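Local atomic coordinates of Alpha/beta hydrolase fold protein (Chitinophaga pinensis, PDB entry 4PW0), a protein that probably acts as a hydrolase of the alpha/beta hydrolase fold, although the substrate it cleaves is not established. Residues L256-A261 / Y266-L271; G263-Y266 / L271-S274; R152-Q155 / E160-L163; I165-E168 / H172-S175. All coordinates share one frame; numbering follows the deposited sequence.

How the contacts relate
Chemistry follows depth here. Contacts 1 and 2 are buried and share helices 264-267 and 269-282; contact 2 is wholly aromatic, whereas contact 1 grades from apolar ring packing into amide and hydroxyl bonds. Contacts 3 and 4 share helix 158-166 of the probable cap and are partly buried: contact 3, with two of its three touching residues exposed, is held by an arginine on backbone carbonyls, while contact 4, with none exposed, centres on a serine hydroxyl that takes a backbone N-H. Contacts 1 and 4 touch, Gln267 OE1 lying 2.7 Å from Ser173 OG, and the salt bridge of Glu160 with Arg174 ties contact 3 to 4. The centres of contacts 2 and 3 are about 22 Å apart.

Contact 1. Residues L256-A261 / Y266-L271; sequences LYPDAA and YQYPEL
Leu271 lays its CD2 methyl over one face of the Tyr257 ring, 3.7 Å from the ring centroid, in a CH-pi contact displaced toward the rim. In this alpha/beta hydrolase fold the contact joins strand 252-257, the last of the central sheet within the chain, and the chain after it to the helical segments that follow. Tyr268 fills the next place: its CD2 packs 3.6 Å from Tyr257 CB, and the two rings, nearly perpendicular, pass each other obliquely. With CG anti to its carbonyl carbon (chi1 -61°), the Tyr257 ring reaches in toward the helix, where its OH meets Gln275. With a serine in place of Tyr257, Leu271 CD2 would probably lose its aromatic face and Gln275 OE1 its hydroxyl mate.

The chemistry turns polar at the far end of Tyr268. Its OH donates to Pro258 O at 2.7 Å, the carbonyl oxygen lying at the ring edge and near its plane, while His172 NE2 is a further partner of this hydroxyl. Gln267, extended beyond CG, sends NE2 to Asp259 O at 2.8 Å; the acceptor lies near the amide plane, but the donor stands above the carbonyl plane. The other end of that amide is doubly engaged: Gln267 OE1 is bonded to Ser173 OG and accepts from a water 2.9 Å away, which in turn receives the N-H of Ala261.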
loop_
_atom_site.group_PDB
_atom_site.type_symbol
_atom_site.label_atom_id
_atom_site.label_comp_id
_atom_site.label_asym_id
_atom_site.label_seq_id
_atom_site.Cartn_x
_atom_site.Cartn_y
_atom_site.Cartn_z
ATOM N N LEU A 256 -1.993 -0.291 4.057
ATOM C CA LEU A 256 -2.567 0.141 5.320
ATOM C C LEU A 256 -2.450 1.661 5.444
ATOM O O LEU A 256 -1.398 2.258 5.161
ATOM C CB LEU A 256 -1.897 -0.507 6.525
ATOM C CG LEU A 256 -1.889 -2.017 6.586
ATOM C CD1 LEU A 256 -1.218 -2.489 7.862
ATOM C CD2 LEU A 256 -3.284 -2.570 6.460
ATOM N N TYR A 257 -3.564 2.263 5.865
ATOM C CA TYR A 257 -3.685 3.726 5.932
ATOM C C TYR A 257 -3.611 4.246 7.380
ATOM O O TYR A 257 -4.157 3.613 8.279
ATOM C CB TYR A 257 -4.991 4.217 5.272
ATOM C CG TYR A 257 -5.165 3.901 3.799
ATOM C CD1 TYR A 257 -4.122 3.499 2.992
ATOM C CD2 TYR A 257 -6.412 4.089 3.197
ATOM C CE1 TYR A 257 -4.284 3.247 1.623
ATOM C CE2 TYR A 257 -6.582 3.833 1.864
ATOM C CZ TYR A 257 -5.566 3.416 1.084
ATOM O OH TYR A 257 -5.795 3.171 -0.271
ATOM N N PRO A 258 -2.944 5.380 7.580
ATOM C CA PRO A 258 -2.629 5.805 8.965
ATOM C C PRO A 258 -3.792 6.407 9.709
ATOM O O PRO A 258 -4.652 7.109 9.131
ATOM C CB PRO A 258 -1.550 6.860 8.741
ATOM C CG PRO A 258 -1.798 7.392 7.351
ATOM C CD PRO A 258 -2.240 6.173 6.567
ATOM N N ASP A 259 -3.789 6.177 11.021
ATOM C CA ASP A 259 -4.759 6.802 11.947
ATOM C C ASP A 259 -6.177 6.685 11.414
ATOM O O ASP A 259 -6.937 7.666 11.399
ATOM C CB ASP A 259 -4.407 8.247 12.273
ATOM C CG ASP A 259 -5.225 8.787 13.453
ATOM O OD1 ASP A 259 -5.559 7.996 14.348
ATOM O OD2 ASP A 259 -5.476 10.002 13.388
ATOM N N ALA A 260 -6.533 5.457 11.035
ATOM C CA ALA A 260 -7.785 5.176 10.371
ATOM C C ALA A 260 -8.363 3.875 10.883
ATOM O O ALA A 260 -7.700 3.129 11.615
ATOM C CB ALA A 260 -7.563 5.156 8.874
ATOM N N ALA A 261 -9.613 3.598 10.507
ATOM C CA ALA A 261 -10.313 2.468 11.095
ATOM C C ALA A 261 -11.069 1.733 10.009
ATOM O O ALA A 261 -10.590 1.630 8.869
ATOM C CB ALA A 261 -11.230 2.964 12.227
ATOM N N TYR A 266 -12.938 5.729 3.104
ATOM C CA TYR A 266 -13.669 6.984 3.287
ATOM C C TYR A 266 -12.760 8.047 3.836
ATOM O O TYR A 266 -12.929 9.248 3.548
ATOM C CB TYR A 266 -14.785 6.801 4.268
ATOM C CG TYR A 266 -15.979 5.981 3.899
ATOM C CD1 TYR A 266 -16.610 6.140 2.668
ATOM C CD2 TYR A 266 -16.613 5.224 4.851
ATOM C CE1 TYR A 266 -17.815 5.500 2.410
ATOM C CE2 TYR A 266 -17.794 4.553 4.601
ATOM C CZ TYR A 266 -18.410 4.718 3.364
ATOM O OH TYR A 266 -19.620 4.070 3.150
ATOM N N GLN A 267 -11.789 7.643 4.662
ATOM C CA GLN A 267 -10.864 8.610 5.247
ATOM C C GLN A 267 -9.912 9.179 4.226
ATOM O O GLN A 267 -9.567 10.378 4.293
ATOM C CB GLN A 267 -10.122 7.992 6.423
ATOM C CG GLN A 267 -9.236 9.010 7.137
ATOM C CD GLN A 267 -8.919 8.594 8.570
ATOM O OE1 GLN A 267 -9.708 7.942 9.235
ATOM N NE2 GLN A 267 -7.751 8.973 9.030
ATOM N N TYR A 268 -9.457 8.346 3.269
ATOM C CA TYR A 268 -8.494 8.744 2.264
ATOM C C TYR A 268 -8.979 8.301 0.867
ATOM O O TYR A 268 -8.382 7.451 0.219
ATOM C CB TYR A 268 -7.125 8.126 2.536
ATOM C CG TYR A 268 -6.556 8.476 3.910
ATOM C CD1 TYR A 268 -6.110 9.753 4.205
ATOM C CD2 TYR A 268 -6.464 7.513 4.888
ATOM C CE1 TYR A 268 -5.606 10.040 5.467
ATOM C CE2 TYR A 268 -5.931 7.780 6.148
ATOM C CZ TYR A 268 -5.481 9.043 6.441
ATOM O OH TYR A 268 -4.955 9.364 7.690
ATOM N N PRO A 269 -10.080 8.883 0.403
ATOM C CA PRO A 269 -10.678 8.410 -0.826
ATOM C C PRO A 269 -9.818 8.655 -2.061
ATOM O O PRO A 269 -9.833 7.836 -2.994
ATOM C CB PRO A 269 -12.006 9.188 -0.887
ATOM C CG PRO A 269 -11.725 10.477 -0.126
ATOM C CD PRO A 269 -10.865 9.972 1.030
ATOM N N GLU A 270 -9.112 9.777 -2.124
ATOM C CA GLU A 270 -8.274 10.031 -3.282
ATOM C C GLU A 270 -7.022 9.129 -3.341
ATOM O O GLU A 270 -6.597 8.670 -4.414
ATOM C CB GLU A 270 -7.912 11.505 -3.364
ATOM C CG GLU A 270 -9.140 12.344 -3.660
ATOM C CD GLU A 270 -8.834 13.740 -4.121
ATOM O OE1 GLU A 270 -7.902 14.367 -3.585
ATOM O OE2 GLU A 270 -9.562 14.198 -5.019
ATOM N N LEU A 271 -6.483 8.811 -2.157
ATOM C CA LEU A 271 -5.396 7.843 -2.071
ATOM C C LEU A 271 -5.911 6.469 -2.584
ATOM O O LEU A 271 -5.259 5.786 -3.375
ATOM C CB LEU A 271 -4.928 7.731 -0.637
ATOM C CG LEU A 271 -3.894 6.681 -0.286
ATOM C CD1 LEU A 271 -2.612 6.848 -1.065
ATOM C CD2 LEU A 271 -3.628 6.684 1.230
HETATM O O HOH W 1 -11.180 5.485 8.993
#

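Contact 2. Residues G263-Y266 / L271-S274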
loop_
_atom_site.group_PDB
_atom_site.type_symbol
_atom_site.label_atom_id
_atom_site.label_comp_id
_atom_site.label_asym_id
_atom_site.label_seq_id
_atom_site.Cartn_x
_atom_site.Cartn_y
_atom_site.Cartn_z
ATOM N N GLY A 263 -13.534 2.362 8.179
ATOM C CA GLY A 263 -13.809 3.145 7.013
ATOM C C GLY A 263 -12.609 3.767 6.352
ATOM O O GLY A 263 -12.681 4.878 5.817
ATOM N N SER A 264 -11.485 3.055 6.336
ATOM C CA SER A 264 -10.242 3.549 5.785
ATOM C C SER A 264 -10.368 4.317 4.455
ATOM O O SER A 264 -9.822 5.415 4.287
ATOM C CB SER A 264 -9.257 2.363 5.595
ATOM O OG SER A 264 -9.739 1.423 4.663
ATOM N N PHE A 265 -11.042 3.716 3.481
ATOM C CA PHE A 265 -11.128 4.341 2.162
ATOM C C PHE A 265 -12.020 5.591 2.141
ATOM O O PHE A 265 -11.835 6.443 1.288
ATOM C CB PHE A 265 -11.428 3.361 1.023
ATOM C CG PHE A 265 -12.809 2.784 0.904
ATOM C CD1 PHE A 265 -13.779 2.829 1.871
ATOM C CD2 PHE A 265 -13.121 2.127 -0.297
ATOM C CE1 PHE A 265 -15.048 2.264 1.690
ATOM C CE2 PHE A 265 -14.375 1.560 -0.462
ATOM C CZ PHE A 265 -15.335 1.642 0.499
ATOM N N TYR A 266 -12.938 5.729 3.104
ATOM C CA TYR A 266 -13.669 6.984 3.287
ATOM C C TYR A 266 -12.760 8.047 3.836
ATOM O O TYR A 266 -12.929 9.248 3.548
ATOM C CB TYR A 266 -14.785 6.801 4.268
ATOM C CG TYR A 266 -15.979 5.981 3.899
ATOM C CD1 TYR A 266 -16.610 6.140 2.668
ATOM C CD2 TYR A 266 -16.613 5.224 4.851
ATOM C CE1 TYR A 266 -17.815 5.500 2.410
ATOM C CE2 TYR A 266 -17.794 4.553 4.601
ATOM C CZ TYR A 266 -18.410 4.718 3.364
ATOM O OH TYR A 266 -19.620 4.070 3.150
ATOM N N LEU A 271 -6.483 8.811 -2.157
ATOM C CA LEU A 271 -5.396 7.843 -2.071
ATOM C C LEU A 271 -5.911 6.469 -2.584
ATOM O O LEU A 271 -5.259 5.786 -3.375
ATOM C CB LEU A 271 -4.928 7.731 -0.637
ATOM C CG LEU A 271 -3.894 6.681 -0.286
ATOM C CD1 LEU A 271 -2.612 6.848 -1.065
ATOM C CD2 LEU A 271 -3.628 6.684 1.230
ATOM N N PHE A 272 -7.081 6.089 -2.078
ATOM C CA PHE A 272 -7.672 4.808 -2.501
ATOM C C PHE A 272 -7.872 4.743 -4.012
ATOM O O PHE A 272 -7.544 3.745 -4.640
ATOM C CB PHE A 272 -8.991 4.568 -1.767
ATOM C CG PHE A 272 -9.676 3.308 -2.194
ATOM C CD1 PHE A 272 -9.239 2.089 -1.735
ATOM C CD2 PHE A 272 -10.728 3.337 -3.094
ATOM C CE1 PHE A 272 -9.847 0.918 -2.132
ATOM C CE2 PHE A 272 -11.325 2.156 -3.511
ATOM C CZ PHE A 272 -10.899 0.942 -3.037
ATOM N N VAL A 273 -8.467 5.800 -4.576
ATOM C CA VAL A 273 -8.678 5.816 -6.036
ATOM C C VAL A 273 -7.359 5.709 -6.779
ATOM O O VAL A 273 -7.226 4.940 -7.734
ATOM C CB VAL A 273 -9.458 7.062 -6.459
ATOM C CG1 VAL A 273 -9.429 7.219 -7.969
ATOM C CG2 VAL A 273 -10.881 6.998 -5.947
ATOM N N SER A 274 -6.350 6.478 -6.342
ATOM C CA SER A 274 -5.055 6.438 -7.017
ATOM C C SER A 274 -4.440 5.041 -7.029
ATOM O O SER A 274 -3.975 4.519 -8.059
ATOM C CB SER A 274 -4.108 7.410 -6.378
ATOM O OG SER A 274 -2.832 7.332 -7.004
#
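Phe265 turns the edge of its ring into the face of Phe272, a T-shaped pair with centroids 5.0 Å apart and planes at 89°. The edge atom that does the touching is Phe265 CD2, which stands 3.6 Å above the Phe272 ring plane, over its centre. Beside it, Phe265 CB approaches Phe272 CG to 3.7 Å and adds a CH-pi contact on that same ring, so that one face receives both the methylene and the ring edge of its neighbour. The two side chains lie alongside each other and point the same way.

A torsion sets up this meeting. With Phe265 CG between its backbone N and carbonyl carbon (chi1 73°), the ring runs alongside Phe272 and sets CD2 over its face. At the opposite edge of the Phe265 ring, CE1 rests 4.2 Å above the centre of the Tyr266 ring. Were Phe272 cut back to a valine, the Phe265 edge would probably lose its aromatic face, with a gap opened beside it.

Farther out, Val133 of strand 127-133 and Ile56 of helix 54-61 touch both phenylalanines, and Phe109 meets Phe265. Gly263 stands at the N-cap, just ahead of the short helix 264-267. The pair packs between helices 264-267 and 269-282 and strand 127-133 of the central sheet of the alpha/beta hydrolase fold; the Phe265 side chain lies near, without touching, the probable Ser110-His262-Asp234 triad. No hydrogen bond joins 263-266 to 271-274, and the contact itself is made by van der Waals packing and the attraction of a C-H edge for a pi face.

Contact 3. Residues R152-Q155 / E160-L163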
loop_
_atom_site.group_PDB
_atom_site.type_symbol
_atom_site.label_atom_id
_atom_site.label_comp_id
_atom_site.label_asym_id
_atom_site.label_seq_id
_atom_site.Cartn_x
_atom_site.Cartn_y
_atom_site.Cartn_z
ATOM N N ARG A 152 -23.257 -1.890 21.007
ATOM C CA ARG A 152 -22.656 -0.629 21.462
ATOM C C ARG A 152 -22.981 0.513 20.496
ATOM O O ARG A 152 -23.358 1.627 20.905
ATOM C CB ARG A 152 -21.132 -0.755 21.615
ATOM C CG ARG A 152 -20.630 -1.668 22.701
ATOM C CD ARG A 152 -19.106 -1.848 22.556
ATOM N NE ARG A 152 -18.290 -0.638 22.716
ATOM C CZ ARG A 152 -17.044 -0.477 22.224
ATOM N NH1 ARG A 152 -16.437 -1.429 21.476
ATOM N NH2 ARG A 152 -16.400 0.662 22.452
ATOM N N ALA A 153 -22.863 0.244 19.189
ATOM C CA ALA A 153 -23.147 1.244 18.195
ATOM C C ALA A 153 -24.645 1.611 18.227
ATOM O O ALA A 153 -24.950 2.760 17.940
ATOM C CB ALA A 153 -22.789 0.733 16.804
HETATM N N MSE A 154 -25.516 0.659 18.567
HETATM C CA MSE A 154 -27.025 0.841 18.576
HETATM C C MSE A 154 -27.372 2.030 19.465
HETATM O O MSE A 154 -28.345 2.732 19.190
HETATM C CB MSE A 154 -27.621 -0.514 19.072
HETATM C CG MSE A 154 -29.141 -0.560 19.101
HETATM SE SE MSE A 154 -29.739 -2.300 19.677
HETATM C CE MSE A 154 -29.024 -3.402 18.166
ATOM N N GLN A 155 -26.557 2.298 20.490
ATOM C CA GLN A 155 -26.854 3.317 21.501
ATOM C C GLN A 155 -26.639 4.743 20.981
ATOM O O GLN A 155 -26.999 5.704 21.651
ATOM C CB GLN A 155 -25.911 3.118 22.709
ATOM C CG GLN A 155 -26.107 1.780 23.408
ATOM C CD GLN A 155 -27.432 1.825 24.174
ATOM O OE1 GLN A 155 -28.367 1.168 23.796
ATOM N NE2 GLN A 155 -27.514 2.697 25.222
ATOM N N GLU A 160 -22.575 10.044 15.565
ATOM C CA GLU A 160 -21.698 9.285 16.462
ATOM C C GLU A 160 -21.661 7.806 16.099
ATOM O O GLU A 160 -20.536 7.208 16.227
ATOM C CB GLU A 160 -22.104 9.442 17.934
ATOM C CG GLU A 160 -21.652 10.767 18.535
ATOM C CD GLU A 160 -20.134 10.918 18.600
ATOM O OE1 GLU A 160 -19.475 9.990 19.082
ATOM O OE2 GLU A 160 -19.617 11.935 18.202
ATOM N N ARG A 161 -22.754 7.233 15.647
ATOM C CA ARG A 161 -22.757 5.847 15.219
ATOM C C ARG A 161 -21.787 5.671 14.024
ATOM O O ARG A 161 -20.989 4.713 13.971
ATOM C CB ARG A 161 -24.169 5.374 14.866
ATOM C CG ARG A 161 -24.316 3.881 14.667
ATOM C CD ARG A 161 -25.720 3.461 14.243
ATOM N NE ARG A 161 -26.709 3.349 15.350
ATOM C CZ ARG A 161 -27.965 2.890 15.189
ATOM N NH1 ARG A 161 -28.344 2.335 14.052
ATOM N NH2 ARG A 161 -28.808 2.830 16.211
ATOM N N PHE A 162 -21.881 6.580 13.045
ATOM C CA PHE A 162 -21.020 6.560 11.863
ATOM C C PHE A 162 -19.537 6.698 12.247
ATOM O O PHE A 162 -18.706 5.912 11.757
ATOM C CB PHE A 162 -21.454 7.711 10.962
ATOM C CG PHE A 162 -20.751 7.741 9.607
ATOM C CD1 PHE A 162 -21.097 6.865 8.605
ATOM C CD2 PHE A 162 -19.773 8.645 9.363
ATOM C CE1 PHE A 162 -20.474 6.922 7.356
ATOM C CE2 PHE A 162 -19.160 8.728 8.124
ATOM C CZ PHE A 162 -19.500 7.861 7.125
ATOM N N LEU A 163 -19.196 7.636 13.132
ATOM C CA LEU A 163 -17.801 7.824 13.522
ATOM C C LEU A 163 -17.325 6.629 14.330
ATOM O O LEU A 163 -16.162 6.177 14.160
ATOM C CB LEU A 163 -17.597 9.110 14.286
ATOM C CG LEU A 163 -17.898 10.403 13.489
ATOM C CD1 LEU A 163 -17.642 11.611 14.360
ATOM C CD2 LEU A 163 -17.067 10.514 12.238
#
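Ala153 and Arg161 bring two consecutive helices of the probable cap together, the helical region which in many alpha/beta hydrolases is inserted between strands of the central sheet; here helices 146-154 and 158-166 lie between strands 127-133 and 226-231. The close part is the inner one. The CA atoms of Ala153 and Arg161 are 5.5 Å apart, a spacing that the small methyl probably permits, and Ala153 CB lies 4.1 Å from Arg161 CG. That methyl also packs on Phe164 and Ile165 of the second helix, and it is buried.

Outward the contact loosens. The CB of Met154, modelled as selenomethionine, points away from the second helix, and its side chain is exposed. Arg161 is exposed too and was deposited in two conformers, so its bonds hold for one of its states, and are to that extent provisional. In that state the chain runs straight from the backbone and then bends at chi3 (-81°), which turns the guanidinium toward the backbone carbonyls of Ala153 and Met154.

Both carbonyls receive it there. Arg161 NE reaches Ala153 O at 3.2 Å from above the carbonyl plane, with the oxygen far out of the guanidinium plane; NE has a further weak bond to Leu156 O. The second bond is shorter and less bent: Arg161 NH2 donates to Met154 O at 3.0 Å, with an N-H...O angle of 149°.

Contact 4. Residues I165-E168 / H172-S175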
loop_
_atom_site.group_PDB
_atom_site.type_symbol
_atom_site.label_atom_id
_atom_site.label_comp_id
_atom_site.label_asym_id
_atom_site.label_seq_id
_atom_site.Cartn_x
_atom_site.Cartn_y
_atom_site.Cartn_z
ATOM N N ILE A 165 -18.314 3.428 14.090
ATOM C CA ILE A 165 -18.109 2.298 13.238
ATOM C C ILE A 165 -16.943 2.482 12.293
ATOM O O ILE A 165 -16.286 1.483 11.960
ATOM C CB ILE A 165 -19.406 1.954 12.463
ATOM C CG1 ILE A 165 -20.460 1.422 13.440
ATOM C CG2 ILE A 165 -19.166 0.988 11.322
ATOM C CD1 ILE A 165 -20.218 0.048 14.063
ATOM N N PHE A 166 -16.758 3.672 11.751
ATOM C CA PHE A 166 -15.876 3.847 10.601
ATOM C C PHE A 166 -14.567 4.579 10.836
ATOM O O PHE A 166 -13.650 4.520 10.000
ATOM C CB PHE A 166 -16.600 4.490 9.411
ATOM C CG PHE A 166 -17.657 3.612 8.801
ATOM C CD1 PHE A 166 -17.342 2.455 8.132
ATOM C CD2 PHE A 166 -19.003 3.976 8.863
ATOM C CE1 PHE A 166 -18.306 1.689 7.541
ATOM C CE2 PHE A 166 -19.961 3.202 8.306
ATOM C CZ PHE A 166 -19.629 2.037 7.621
ATOM N N PHE A 167 -14.446 5.311 11.945
ATOM C CA PHE A 167 -13.317 6.238 12.131
ATOM C C PHE A 167 -12.552 6.014 13.446
ATOM O O PHE A 167 -13.089 5.383 14.353
ATOM C CB PHE A 167 -13.776 7.714 11.940
ATOM C CG PHE A 167 -14.164 7.976 10.510
ATOM C CD1 PHE A 167 -15.441 7.666 10.047
ATOM C CD2 PHE A 167 -13.206 8.396 9.622
ATOM C CE1 PHE A 167 -15.714 7.752 8.707
ATOM C CE2 PHE A 167 -13.502 8.490 8.271
ATOM C CZ PHE A 167 -14.756 8.164 7.840
ATOM N N GLU A 168 -11.337 6.542 13.490
ATOM C CA GLU A 168 -10.529 6.536 14.693
ATOM C C GLU A 168 -10.969 7.644 15.634
ATOM O O GLU A 168 -11.867 8.436 15.315
ATOM C CB GLU A 168 -9.038 6.609 14.339
ATOM C CG GLU A 168 -8.277 5.305 14.530
ATOM C CD GLU A 168 -8.033 4.883 15.977
ATOM O OE1 GLU A 168 -7.317 3.870 16.220
ATOM O OE2 GLU A 168 -8.509 5.583 16.920
ATOM N N HIS A 172 -8.242 14.352 13.840
ATOM C CA HIS A 172 -7.846 14.191 12.451
ATOM C C HIS A 172 -8.789 13.160 11.767
ATOM O O HIS A 172 -9.369 13.462 10.713
ATOM C CB HIS A 172 -6.401 13.640 12.423
ATOM C CG HIS A 172 -5.954 13.161 11.091
ATOM N ND1 HIS A 172 -5.778 13.996 10.013
ATOM C CD2 HIS A 172 -5.614 11.916 10.671
ATOM C CE1 HIS A 172 -5.369 13.292 8.975
ATOM N NE2 HIS A 172 -5.258 12.034 9.342
ATOM N N SER A 173 -8.973 12.008 12.378
ATOM C CA SER A 173 -9.799 10.970 11.750
ATOM C C SER A 173 -11.276 11.372 11.754
ATOM O O SER A 173 -11.971 11.264 10.731
ATOM C CB SER A 173 -9.581 9.636 12.452
ATOM O OG SER A 173 -10.333 8.614 11.807
ATOM N N ARG A 174 -11.743 11.884 12.895
ATOM C CA ARG A 174 -13.151 12.240 13.015
ATOM C C ARG A 174 -13.520 13.364 12.032
ATOM O O ARG A 174 -14.644 13.328 11.500
ATOM C CB ARG A 174 -13.490 12.597 14.436
ATOM C CG ARG A 174 -13.497 11.389 15.369
ATOM C CD ARG A 174 -13.662 11.759 16.830
ATOM N NE ARG A 174 -14.924 12.389 17.157
ATOM C CZ ARG A 174 -16.045 11.733 17.497
ATOM N NH1 ARG A 174 -16.165 10.412 17.421
ATOM N NH2 ARG A 174 -17.109 12.448 17.818
ATOM N N SER A 175 -12.641 14.333 11.805
ATOM C CA SER A 175 -12.943 15.359 10.825
ATOM C C SER A 175 -13.045 14.828 9.414
ATOM O O SER A 175 -13.854 15.308 8.618
ATOM C CB SER A 175 -11.960 16.493 10.914
ATOM O OG SER A 175 -12.171 17.175 12.120
HETATM O O HOH W 2 -14.554 7.998 15.876
#
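Glu168 and Ser173 bring their CA atoms to 5.4 Å where the chain, having left helical geometry at Phe167, passes the first turn of helix 171-184. The backbone N-H of Glu168 donates to Ser173 OG at 2.9 Å, with an angle of 146° at the hydrogen. Because OG lies anti to its own backbone N (chi1 -177°), it faces the passing chain; the same hydroxyl is bonded to Gln267 OE1, an amide oxygen that can only accept, so the serine accepts one hydrogen bond and donates another. Its methylene meets that of the glutamate, Ser173 CB to Glu168 CB being 3.6 Å.

These residues turn the chain between two helices of the probable cap of this alpha/beta hydrolase fold. Phe167 sets the edge of its ring against the serine: OG lies in the ring plane, 3.6 Å from Phe167 CD2, while Ser173 O approaches that carbon more obliquely. Beyond the turn the Glu168 carboxylate leads away from helix 171-184, and its OE1 is bonded to Asn233 ND2.

Arg174 lies farther out. Its CG packs 3.4 Å from Glu168 O, and a bend at chi3 (64°) carries the guanidinium to a water that lies 2.8 Å from Glu168 O, to which it probably donates, and accepts from Arg174 NH1 at 3.3 Å. The other terminal nitrogen, NH2, forms a salt bridge with Glu160 OE2.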